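Local coordinates for protein 5-carboxyvanillate decarboxylase (Sphingomonas paucimobilis, PDB 4L6D) that probably decarboxylates 5-carboxyvanillate to vanillate at a manganese ion bound in an amidohydrolase-fold barrel, at residues 4-9 with 294-299; 65-70 with 302-307; 151-156 with 206-211; 238-243 with 256-261. One frame throughout, in Å; residues are numbered along the deposited sequence.

Contact 1. Residues 4-9 with 294-299; sequences LIATEE and WAIDYP. With MN (manganese (II) ion), chain I; VNL (4-hydroxy-3-methoxybenzoate), chain J.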
# COMPACT_ATOMS: atom_id res chain seq x y z
N LEU A 4 -4.12 -29.54 0.09
CA LEU A 4 -3.97 -28.22 0.67
C LEU A 4 -2.66 -28.11 1.43
O LEU A 4 -2.45 -28.83 2.41
CB LEU A 4 -5.14 -27.95 1.60
CG LEU A 4 -6.45 -27.64 0.88
CD1 LEU A 4 -7.65 -27.92 1.79
CD2 LEU A 4 -6.45 -26.20 0.45
N ILE A 5 -1.78 -27.24 0.96
CA ILE A 5 -0.51 -26.96 1.62
C ILE A 5 -0.52 -25.50 2.03
O ILE A 5 -0.39 -24.61 1.19
CB ILE A 5 0.68 -27.26 0.68
CG1 ILE A 5 0.70 -28.74 0.26
CG2 ILE A 5 2.00 -26.85 1.34
CD1 ILE A 5 1.72 -29.04 -0.83
N ALA A 6 -0.70 -25.24 3.33
CA ALA A 6 -0.77 -23.87 3.84
C ALA A 6 0.65 -23.30 3.98
O ALA A 6 1.50 -23.92 4.60
CB ALA A 6 -1.49 -23.85 5.18
N THR A 7 0.90 -22.13 3.40
CA THR A 7 2.29 -21.67 3.27
C THR A 7 2.81 -20.58 4.21
O THR A 7 3.98 -20.19 4.08
CB THR A 7 2.60 -21.23 1.83
OG1 THR A 7 1.66 -20.23 1.41
CG2 THR A 7 2.53 -22.42 0.88
N GLU A 8 1.99 -20.08 5.14
CA GLU A 8 2.47 -19.03 6.05
C GLU A 8 2.11 -19.36 7.49
O GLU A 8 1.43 -18.59 8.17
CB GLU A 8 1.92 -17.65 5.68
CG GLU A 8 2.80 -16.51 6.26
CD GLU A 8 2.18 -15.13 6.09
OE1 GLU A 8 2.03 -14.67 4.93
OE2 GLU A 8 1.86 -14.49 7.11
N GLU A 9 2.58 -20.51 7.95
CA GLU A 9 2.07 -21.07 9.19
C GLU A 9 3.13 -20.95 10.26
O GLU A 9 4.16 -21.61 10.21
CB GLU A 9 1.60 -22.52 8.95
CG GLU A 9 0.76 -22.64 7.66
CD GLU A 9 -0.29 -21.54 7.55
OE1 GLU A 9 -0.41 -20.91 6.47
OE2 GLU A 9 -0.97 -21.29 8.57
N TRP A 294 -1.90 -20.77 -1.68
CA TRP A 294 -2.80 -20.65 -0.54
C TRP A 294 -2.03 -20.67 0.79
O TRP A 294 -0.97 -21.29 0.91
CB TRP A 294 -3.82 -21.79 -0.62
CG TRP A 294 -4.78 -21.85 0.53
CD1 TRP A 294 -5.82 -21.01 0.78
CD2 TRP A 294 -4.78 -22.82 1.58
NE1 TRP A 294 -6.47 -21.39 1.94
CE2 TRP A 294 -5.85 -22.51 2.44
CE3 TRP A 294 -3.97 -23.93 1.87
CZ2 TRP A 294 -6.14 -23.27 3.57
CZ3 TRP A 294 -4.25 -24.68 3.00
CH2 TRP A 294 -5.33 -24.35 3.83
N ALA A 295 -2.58 -19.98 1.78
CA ALA A 295 -2.03 -20.00 3.14
C ALA A 295 -3.15 -19.73 4.14
O ALA A 295 -4.24 -19.32 3.75
CB ALA A 295 -0.92 -18.97 3.30
N ILE A 296 -2.87 -19.93 5.43
CA ILE A 296 -3.85 -19.67 6.48
C ILE A 296 -3.43 -18.50 7.36
O ILE A 296 -4.28 -17.69 7.76
CB ILE A 296 -4.07 -20.91 7.38
CG1 ILE A 296 -4.52 -22.11 6.55
CG2 ILE A 296 -5.07 -20.58 8.49
CD1 ILE A 296 -4.37 -23.42 7.29
N ASP A 297 -2.13 -18.39 7.64
CA ASP A 297 -1.61 -17.52 8.70
C ASP A 297 -2.01 -18.02 10.10
O ASP A 297 -2.26 -17.22 11.01
CB ASP A 297 -2.03 -16.05 8.50
CG ASP A 297 -0.87 -15.08 8.64
OD1 ASP A 297 0.14 -15.45 9.26
OD2 ASP A 297 -0.99 -13.95 8.13
N TYR A 298 -2.06 -19.34 10.27
CA TYR A 298 -2.28 -19.95 11.58
C TYR A 298 -1.01 -19.72 12.43
O TYR A 298 0.09 -19.74 11.89
CB TYR A 298 -2.55 -21.44 11.39
CG TYR A 298 -2.83 -22.18 12.67
CD1 TYR A 298 -4.12 -22.27 13.17
CD2 TYR A 298 -1.80 -22.76 13.41
CE1 TYR A 298 -4.39 -22.93 14.35
CE2 TYR A 298 -2.06 -23.42 14.59
CZ TYR A 298 -3.36 -23.51 15.05
OH TYR A 298 -3.64 -24.15 16.23
N PRO A 299 -1.15 -19.51 13.76
CA PRO A 299 -2.36 -19.50 14.60
C PRO A 299 -2.98 -18.12 14.75
O PRO A 299 -3.90 -17.95 15.56
CB PRO A 299 -1.82 -19.97 15.95
CG PRO A 299 -0.45 -19.37 16.01
CD PRO A 299 0.08 -19.46 14.58
MN MN I . 2.03 -14.54 9.29
C1 VNL J . -0.21 -11.38 13.72
CO1 VNL J . -0.80 -11.87 12.55
CO2 VNL J . 1.16 -11.58 13.99
CM1 VNL J . -0.03 -12.59 11.61
CM2 VNL J . 1.94 -12.28 13.07
OM VNL J . 3.28 -12.53 13.24
CZ VNL J . 1.32 -12.81 11.85
CC VNL J . -1.06 -10.65 14.72
CV VNL J . 3.96 -12.04 14.41
O1 VNL J . -2.32 -10.71 14.66
O2 VNL J . -0.49 -10.04 15.66
O3 VNL J . 2.05 -13.75 11.18
O HOH W 1 -0.36 -23.32 -1.19
O HOH W 2 2.76 -16.56 9.74

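Contact 2. Residues 65-70 with 302-307; sequences DSNGVD and PMAPAV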
# COMPACT_ATOMS: atom_id res chain seq x y z
N ASP A 65 -6.55 -31.96 10.60
CA ASP A 65 -7.31 -33.16 10.29
C ASP A 65 -8.80 -32.88 10.11
O ASP A 65 -9.42 -33.39 9.17
CB ASP A 65 -7.08 -34.24 11.36
CG ASP A 65 -5.68 -34.85 11.28
OD1 ASP A 65 -5.06 -34.75 10.21
OD2 ASP A 65 -5.23 -35.43 12.28
N SER A 66 -9.37 -32.06 10.98
CA SER A 66 -10.81 -31.79 10.91
C SER A 66 -11.18 -30.96 9.68
O SER A 66 -12.31 -31.02 9.21
CB SER A 66 -11.31 -31.11 12.19
OG SER A 66 -10.83 -29.78 12.29
N ASN A 67 -10.22 -30.21 9.14
CA ASN A 67 -10.47 -29.38 7.96
C ASN A 67 -9.89 -29.92 6.66
O ASN A 67 -10.01 -29.29 5.61
CB ASN A 67 -9.96 -27.96 8.20
CG ASN A 67 -10.76 -27.23 9.24
OD1 ASN A 67 -11.86 -26.74 8.95
ND2 ASN A 67 -10.24 -27.16 10.46
N GLY A 68 -9.25 -31.09 6.74
CA GLY A 68 -8.68 -31.71 5.55
C GLY A 68 -7.48 -30.97 4.98
O GLY A 68 -7.28 -30.93 3.77
N VAL A 69 -6.68 -30.38 5.86
CA VAL A 69 -5.46 -29.70 5.44
C VAL A 69 -4.32 -30.69 5.45
O VAL A 69 -3.98 -31.23 6.50
CB VAL A 69 -5.10 -28.54 6.38
CG1 VAL A 69 -3.82 -27.86 5.91
CG2 VAL A 69 -6.25 -27.53 6.46
N ASP A 70 -3.73 -30.92 4.29
CA ASP A 70 -2.65 -31.90 4.16
C ASP A 70 -1.38 -31.46 4.89
O ASP A 70 -0.78 -32.26 5.61
CB ASP A 70 -2.35 -32.15 2.68
CG ASP A 70 -3.56 -32.62 1.90
OD1 ASP A 70 -4.55 -31.86 1.79
OD2 ASP A 70 -3.52 -33.76 1.38
N PRO A 302 -7.81 -18.48 11.99
CA PRO A 302 -8.32 -19.86 12.07
C PRO A 302 -8.30 -20.59 10.73
O PRO A 302 -8.41 -19.98 9.67
CB PRO A 302 -9.77 -19.65 12.50
CG PRO A 302 -10.14 -18.34 11.93
CD PRO A 302 -8.90 -17.50 12.09
N MET A 303 -8.18 -21.91 10.79
CA MET A 303 -8.06 -22.72 9.58
C MET A 303 -9.34 -22.85 8.77
O MET A 303 -9.29 -22.75 7.54
CB MET A 303 -7.52 -24.11 9.91
CG MET A 303 -6.16 -24.06 10.56
SD MET A 303 -5.34 -25.66 10.53
CE MET A 303 -4.35 -25.60 12.03
N ALA A 304 -10.48 -23.07 9.42
CA ALA A 304 -11.71 -23.40 8.67
C ALA A 304 -12.10 -22.36 7.62
O ALA A 304 -12.36 -22.73 6.47
CB ALA A 304 -12.89 -23.72 9.60
N PRO A 305 -12.13 -21.06 7.98
CA PRO A 305 -12.52 -20.09 6.94
C PRO A 305 -11.51 -20.03 5.80
O PRO A 305 -11.90 -19.83 4.65
CB PRO A 305 -12.57 -18.75 7.68
CG PRO A 305 -12.59 -19.08 9.13
CD PRO A 305 -12.03 -20.45 9.32
N ALA A 306 -10.23 -20.19 6.10
CA ALA A 306 -9.21 -20.12 5.06
C ALA A 306 -9.36 -21.30 4.09
O ALA A 306 -9.24 -21.15 2.88
CB ALA A 306 -7.81 -20.10 5.68
N VAL A 307 -9.61 -22.47 4.65
CA VAL A 307 -9.85 -23.67 3.86
C VAL A 307 -11.10 -23.51 2.99
O VAL A 307 -11.07 -23.82 1.79
CB VAL A 307 -9.99 -24.90 4.79
CG1 VAL A 307 -10.54 -26.12 4.04
CG2 VAL A 307 -8.63 -25.22 5.42

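Contact 3. Residues 151-156 with 206-211; sequences YYDDPF and AVRMIL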
# COMPACT_ATOMS: atom_id res chain seq x y z
N TYR A 151 16.45 -1.81 4.74
CA TYR A 151 15.72 -2.64 3.79
C TYR A 151 16.69 -3.40 2.88
O TYR A 151 17.90 -3.13 2.89
CB TYR A 151 14.73 -1.78 3.00
CG TYR A 151 13.67 -1.22 3.92
CD1 TYR A 151 12.71 -2.06 4.48
CD2 TYR A 151 13.63 0.13 4.25
CE1 TYR A 151 11.74 -1.57 5.34
CE2 TYR A 151 12.66 0.63 5.12
CZ TYR A 151 11.72 -0.22 5.66
OH TYR A 151 10.75 0.27 6.52
N TYR A 152 16.17 -4.34 2.11
CA TYR A 152 17.03 -5.32 1.44
C TYR A 152 17.60 -4.85 0.10
O TYR A 152 18.22 -5.64 -0.61
CB TYR A 152 16.37 -6.71 1.36
CG TYR A 152 16.19 -7.28 2.75
CD1 TYR A 152 17.23 -7.26 3.67
CD2 TYR A 152 14.96 -7.77 3.16
CE1 TYR A 152 17.07 -7.74 4.95
CE2 TYR A 152 14.78 -8.27 4.44
CZ TYR A 152 15.84 -8.24 5.33
OH TYR A 152 15.68 -8.71 6.62
N ASP A 153 17.42 -3.57 -0.20
CA ASP A 153 18.21 -2.92 -1.24
C ASP A 153 19.62 -2.57 -0.74
O ASP A 153 20.51 -2.33 -1.54
CB ASP A 153 17.52 -1.64 -1.73
CG ASP A 153 17.30 -0.61 -0.62
OD1 ASP A 153 16.67 -0.96 0.40
OD2 ASP A 153 17.73 0.55 -0.79
N ASP A 154 19.82 -2.54 0.57
CA ASP A 154 21.10 -2.09 1.11
C ASP A 154 22.19 -3.12 0.78
O ASP A 154 22.00 -4.31 1.03
CB ASP A 154 20.99 -1.88 2.62
CG ASP A 154 22.17 -1.11 3.20
OD1 ASP A 154 23.33 -1.51 2.98
OD2 ASP A 154 21.92 -0.09 3.87
N PRO A 155 23.31 -2.67 0.21
CA PRO A 155 24.42 -3.56 -0.16
C PRO A 155 25.00 -4.33 1.02
O PRO A 155 25.67 -5.35 0.80
CB PRO A 155 25.46 -2.60 -0.73
CG PRO A 155 24.62 -1.50 -1.33
CD PRO A 155 23.52 -1.30 -0.31
N PHE A 156 24.75 -3.87 2.24
CA PHE A 156 25.15 -4.62 3.43
C PHE A 156 24.66 -6.07 3.38
O PHE A 156 25.35 -6.98 3.86
CB PHE A 156 24.62 -3.92 4.68
CG PHE A 156 24.97 -4.61 5.97
CD1 PHE A 156 26.26 -4.58 6.47
CD2 PHE A 156 23.99 -5.25 6.70
CE1 PHE A 156 26.57 -5.21 7.67
CE2 PHE A 156 24.29 -5.87 7.90
CZ PHE A 156 25.58 -5.84 8.39
N ALA A 206 10.00 -4.62 -0.42
CA ALA A 206 10.07 -5.28 -1.72
C ALA A 206 10.21 -4.31 -2.90
O ALA A 206 10.93 -4.59 -3.86
CB ALA A 206 8.87 -6.20 -1.92
N VAL A 207 9.50 -3.18 -2.84
CA VAL A 207 9.62 -2.19 -3.91
C VAL A 207 11.05 -1.62 -3.96
O VAL A 207 11.60 -1.44 -5.05
CB VAL A 207 8.56 -1.08 -3.76
CG1 VAL A 207 8.84 0.07 -4.72
CG2 VAL A 207 7.18 -1.67 -4.03
N ARG A 208 11.65 -1.36 -2.80
CA ARG A 208 13.04 -0.90 -2.76
C ARG A 208 13.95 -1.95 -3.39
O ARG A 208 14.87 -1.62 -4.14
CB ARG A 208 13.50 -0.62 -1.33
CG ARG A 208 12.81 0.57 -0.65
CD ARG A 208 13.33 0.75 0.79
NE ARG A 208 14.75 1.14 0.77
CZ ARG A 208 15.19 2.38 0.85
NH1 ARG A 208 14.34 3.39 1.03
NH2 ARG A 208 16.48 2.63 0.77
N MET A 209 13.68 -3.22 -3.09
CA MET A 209 14.50 -4.30 -3.67
C MET A 209 14.43 -4.28 -5.19
O MET A 209 15.46 -4.31 -5.87
CB MET A 209 14.05 -5.67 -3.15
CG MET A 209 14.35 -5.90 -1.66
SD MET A 209 13.48 -7.32 -0.96
CE MET A 209 14.41 -8.69 -1.63
N ILE A 210 13.22 -4.20 -5.72
CA ILE A 210 13.05 -4.16 -7.16
C ILE A 210 13.71 -2.93 -7.79
O ILE A 210 14.50 -3.05 -8.73
CB ILE A 210 11.57 -4.21 -7.54
CG1 ILE A 210 10.98 -5.57 -7.14
CG2 ILE A 210 11.36 -3.97 -9.03
CD1 ILE A 210 9.47 -5.63 -7.24
N LEU A 211 13.38 -1.75 -7.28
CA LEU A 211 13.87 -0.52 -7.89
C LEU A 211 15.38 -0.34 -7.78
O LEU A 211 15.99 0.34 -8.61
CB LEU A 211 13.15 0.71 -7.33
CG LEU A 211 11.66 0.80 -7.67
CD1 LEU A 211 11.06 2.06 -7.07
CD2 LEU A 211 11.41 0.75 -9.18

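Contact 4. Residues 238-243 with 256-261; sequences RLDYMH and KLKPSE. With VNL (4-hydroxy-3-methoxybenzoate), chain L.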
# COMPACT_ATOMS: atom_id res chain seq x y z
N ARG A 238 1.10 1.14 -12.41
CA ARG A 238 1.65 2.42 -11.97
C ARG A 238 3.15 2.34 -11.68
O ARG A 238 3.89 3.26 -12.02
CB ARG A 238 0.89 2.88 -10.73
CG ARG A 238 1.28 4.25 -10.16
CD ARG A 238 0.03 4.81 -9.50
NE ARG A 238 0.19 6.02 -8.69
CZ ARG A 238 0.23 7.26 -9.16
NH1 ARG A 238 0.23 7.48 -10.48
NH2 ARG A 238 0.31 8.29 -8.32
N LEU A 239 3.59 1.24 -11.07
CA LEU A 239 5.03 1.03 -10.88
C LEU A 239 5.75 1.08 -12.23
O LEU A 239 6.79 1.72 -12.35
CB LEU A 239 5.28 -0.31 -10.19
CG LEU A 239 4.98 -0.36 -8.69
CD1 LEU A 239 4.90 -1.80 -8.22
CD2 LEU A 239 6.05 0.39 -7.90
N ASP A 240 5.18 0.42 -13.24
CA ASP A 240 5.79 0.43 -14.56
C ASP A 240 5.69 1.81 -15.19
O ASP A 240 6.65 2.32 -15.77
CB ASP A 240 5.11 -0.58 -15.49
CG ASP A 240 5.50 -2.01 -15.21
OD1 ASP A 240 6.41 -2.24 -14.39
OD2 ASP A 240 4.89 -2.90 -15.83
N TYR A 241 4.51 2.42 -15.11
CA TYR A 241 4.33 3.70 -15.77
C TYR A 241 5.31 4.75 -15.27
O TYR A 241 5.91 5.49 -16.06
CB TYR A 241 2.88 4.25 -15.69
CG TYR A 241 2.82 5.53 -16.49
CD1 TYR A 241 2.58 5.50 -17.86
CD2 TYR A 241 3.11 6.77 -15.90
CE1 TYR A 241 2.60 6.66 -18.62
CE2 TYR A 241 3.12 7.93 -16.65
CZ TYR A 241 2.87 7.87 -18.01
OH TYR A 241 2.89 9.01 -18.77
N MET A 242 5.47 4.83 -13.95
CA MET A 242 6.26 5.90 -13.35
C MET A 242 7.75 5.60 -13.30
O MET A 242 8.53 6.45 -12.89
CB MET A 242 5.73 6.22 -11.95
CG MET A 242 4.39 6.97 -11.97
SD MET A 242 4.61 8.55 -12.79
CE MET A 242 2.93 9.20 -12.90
N HIS A 243 8.16 4.42 -13.75
CA HIS A 243 9.57 4.05 -13.65
C HIS A 243 10.48 4.97 -14.47
O HIS A 243 11.60 5.28 -14.04
CB HIS A 243 9.77 2.59 -14.05
CG HIS A 243 11.12 2.06 -13.68
ND1 HIS A 243 11.93 1.40 -14.57
CD2 HIS A 243 11.81 2.14 -12.52
CE1 HIS A 243 13.05 1.06 -13.97
NE2 HIS A 243 13.01 1.50 -12.73
N LYS A 256 17.15 -3.86 -16.35
CA LYS A 256 16.99 -4.65 -17.57
C LYS A 256 15.52 -4.86 -17.93
O LYS A 256 15.16 -4.82 -19.11
CB LYS A 256 17.69 -6.00 -17.39
CG LYS A 256 17.65 -6.90 -18.62
CD LYS A 256 18.18 -8.30 -18.26
CE LYS A 256 18.11 -9.25 -19.45
NZ LYS A 256 19.01 -8.82 -20.56
N LEU A 257 14.68 -5.07 -16.91
CA LEU A 257 13.26 -5.35 -17.10
C LEU A 257 12.42 -4.23 -16.49
O LEU A 257 12.94 -3.35 -15.81
CB LEU A 257 12.87 -6.66 -16.42
CG LEU A 257 13.69 -7.92 -16.72
CD1 LEU A 257 13.13 -9.10 -15.93
CD2 LEU A 257 13.72 -8.24 -18.20
N LYS A 258 11.12 -4.30 -16.72
CA LYS A 258 10.18 -3.40 -16.05
C LYS A 258 9.92 -3.89 -14.62
O LYS A 258 10.02 -5.09 -14.35
CB LYS A 258 8.84 -3.35 -16.79
CG LYS A 258 8.91 -2.86 -18.23
CD LYS A 258 7.54 -2.90 -18.89
CE LYS A 258 7.66 -2.55 -20.37
NZ LYS A 258 6.38 -2.75 -21.12
N PRO A 259 9.57 -2.98 -13.70
CA PRO A 259 9.23 -3.40 -12.33
C PRO A 259 8.26 -4.59 -12.25
O PRO A 259 8.53 -5.53 -11.50
CB PRO A 259 8.63 -2.12 -11.73
CG PRO A 259 9.40 -1.02 -12.43
CD PRO A 259 9.58 -1.51 -13.85
N SER A 260 7.19 -4.58 -13.04
CA SER A 260 6.19 -5.65 -12.96
C SER A 260 6.77 -6.95 -13.50
O SER A 260 6.34 -8.04 -13.11
CB SER A 260 4.91 -5.28 -13.73
OG SER A 260 5.13 -5.33 -15.13
N GLU A 261 7.75 -6.83 -14.40
CA GLU A 261 8.41 -8.02 -14.93
C GLU A 261 9.30 -8.70 -13.91
O GLU A 261 9.35 -9.93 -13.86
CB GLU A 261 9.15 -7.71 -16.24
CG GLU A 261 8.19 -7.35 -17.37
CD GLU A 261 8.84 -6.71 -18.58
OE1 GLU A 261 10.03 -6.33 -18.51
OE2 GLU A 261 8.16 -6.60 -19.62
C1 VNL L . -0.31 -4.20 -16.41
CO1 VNL L . 0.66 -4.00 -15.41
CO2 VNL L . -0.05 -3.92 -17.77
CM1 VNL L . 1.93 -3.51 -15.74
CM2 VNL L . 1.21 -3.43 -18.12
OM VNL L . 1.59 -3.12 -19.40
CZ VNL L . 2.23 -3.22 -17.07
CC VNL L . -1.67 -4.73 -16.03
CV VNL L . 0.68 -3.32 -20.50
O1 VNL L . -1.77 -5.60 -15.12
O2 VNL L . -2.65 -4.26 -16.65
O3 VNL L . 3.40 -2.63 -17.48

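Contact 1. Residues 4-9 with 294-299
E8 and D297 run alongside each other to the same manganese ion, which sits at their tips. From E8 CB outward, the first neighbour is A295 CB, at 3.9 Å. CG, anti to the backbone N (chi1 -158°), starts an extended chain that passes D297 OD1 on its way to the metal. At the end the carboxylate divides its work: OE2 binds manganese at 2.2 Å, while OE1 takes hydrogen bonds from outside the two segments, with Y172 and S272. D297 OD1 binds the same ion at 2.1 Å, and its OD2 is hydrogen-bonded to H227. The carboxylate planes are turned 79° apart, and E8 OE2 and D297 OD1, 2.9 Å from each other, are held that close by the ion they share. H174, a water that also donates to E8 O, and the ligand's O3, 2.0 Å from manganese, complete the site.

Behind this pair, E9 folds back at chi2 and grips the backbone of the 294-299 loop. Its OE1 accepts from E8 N, D297 N and I296 N, the last at 2.8 Å; OE2 takes Y298 N, also at 2.8 Å. W294 O accepts from both T7 N and T7 OG1, and L4 CD2 lies over the six-membered ring of W294, 3.7 Å from its centroid, in a CH-pi contact. E9 is thus a second-shell residue that fixes the loop carrying D297. With vanillate's phenolic oxygen bound directly to manganese, the metal would probably polarise that oxygen and help orient the aromatic ring in the pocket.

Contact 2. Residues 65-70 with 302-307
N67 reaches across to the start of helix 303-311 with its flat amide end, and the two branches of the amide take different neighbours. OD1 lies against the backbone and methyl of A304, 3.3 Å from A304 CB and 3.4 Å from A304 CA. ND2 faces M303 CB at 4.1 Å, while its hydrogen bond goes back to E63 O in its own helix. Chi1 of -68° puts N67 CG beside its backbone N, and chi2 of -79° turns OD1 to A304. An alanine here would probably leave E63 O without this N-H and open a gap beside A304, although the CB contact with V307 would remain.

M303 starts toward N67, but its far end leads away and packs on R60, E63 and M64 of helix 59-67. Deeper in, V69 and V307 meet at a slant, methyl against methyl. The CG2 branch of each is anti to its own carbonyl carbon, and the two CG2 atoms are 3.5 Å apart, a tight contact for carbons. The other branch of V307, CG1, sits 3.6 Å from N67 O, an oxygen that also accepts from R311.

No hydrogen bond links the two segments directly; apolar and van der Waals contacts hold them. Between N67 and V69 the chain turns at G68, whose positive phi (69°) ends helix 59-67 in a Schellman motif and leads it toward strand 71-76. Helix 303-311 follows strand 292-293, and this packing of helices around a ring of parallel strands is the outer layer of a TIM barrel.

Contact 3. Residues 151-156 with 206-211
D153 and M209 bring their CA atoms within 4.6 Å of each other where a type I turn, Y151 to D154, settles against the last turns of helix 197-211. The turn belongs to the loop after strand 140-144 of the TIM-barrel fold, and its side chains hold that loop to the helix.

The main grip is a salt bridge. R208 takes D153 side-on with two nitrogens, one to each oxygen: NE to OD1 at 2.9 Å, almost straight at 175°, and NH2 to OD2 at 2.9 Å, more bent. OD1 lies in the guanidinium plane, yet the two flat groups are turned 58° apart, and NE meets OD1 from above the carboxylate plane. Chi1 of 60° stands D153 CG between its own backbone N and carbonyl carbon, on the R208 side. The network runs on into the dimer interface, since R208 NH2 also pairs with D188 of the second subunit and D153 OD2 bonds Y189 OH there. A leucine in place of R208 would probably leave both D153 and that D188 without their positive mate and weaken the subunit junction.

Y151 crosses the arginine at about a right angle, with R208 CD 3.5 Å from Y151 CD2. Within the turn, Y152 CB lies 3.7 Å from M209 CG, and M209 SD comes up at the edge of the Y152 ring, near its plane.

Contact 4. Residues 238-243 with 256-261
D240 OD1 accepts the backbone N-H of S260 at 2.8 Å, on its syn lone pair, with an N-H...O angle of 159°. This joins helix 236-249 to the first turn of helix 259-266, two helices of the TIM-barrel domain, the second of which leads straight into strand 267-270. K258 is the N-cap and P259 the first helical residue, with no N-H to offer, so the first N-H of the helix that D240 can take is that of S260. A carboxylate at a helix N-terminus would probably be stabilised by the helix dipole. Within the second helix, E261 OE1 accepts K258 N at 2.9 Å, reaching back to the N-cap residue.

The other oxygen of D240, OD2, approaches S260 OG as well, but its position is less sure and the length of that bond is doubtful. S260 OG is also hydrogen-bonded to R264, and it sits 3.7 Å from CM1 of a bound vanillate. D240, S260 and R264 help line this surface pocket together with L236, W237 and V286. It lies away from the manganese site.

P259, at the start of helix 259-266, presses its ring on helix 236-249. The D240 and P259 side chains pass antiparallel, with P259 CD 3.3 Å from D240 OD1. P259 CB also touches L239 CB at 4.1 Å. H243 CG is anti to its backbone N (chi1 -167°), which carries the imidazole to the proline: P259 CG lies over one ring face in a CH-pi contact, 4.0 Å from the centroid and 20° off the normal.

Contact 1 is the core, fully buried, with carboxylates serving a metal and gripping loop backbone. Contact 2 lies next to it, farther out: helix 303-311 follows the loop of contact 1, and D70 and A306 bond back to L4 and W294, yet no hydrogen bond crosses it, just van der Waals contacts of asparagine and valines. Contacts 3 and 4 lie about 26 and 30 Å from contact 1, centre to centre, and touch each other. Both meet the second subunit along several residues, contact 2 through P302 alone. Contact 3 is buried and depends on a salt bridge shared with the partner subunit; contact 4 is partly buried, its aspartate taking a helix-start N-H beside a surface vanillate.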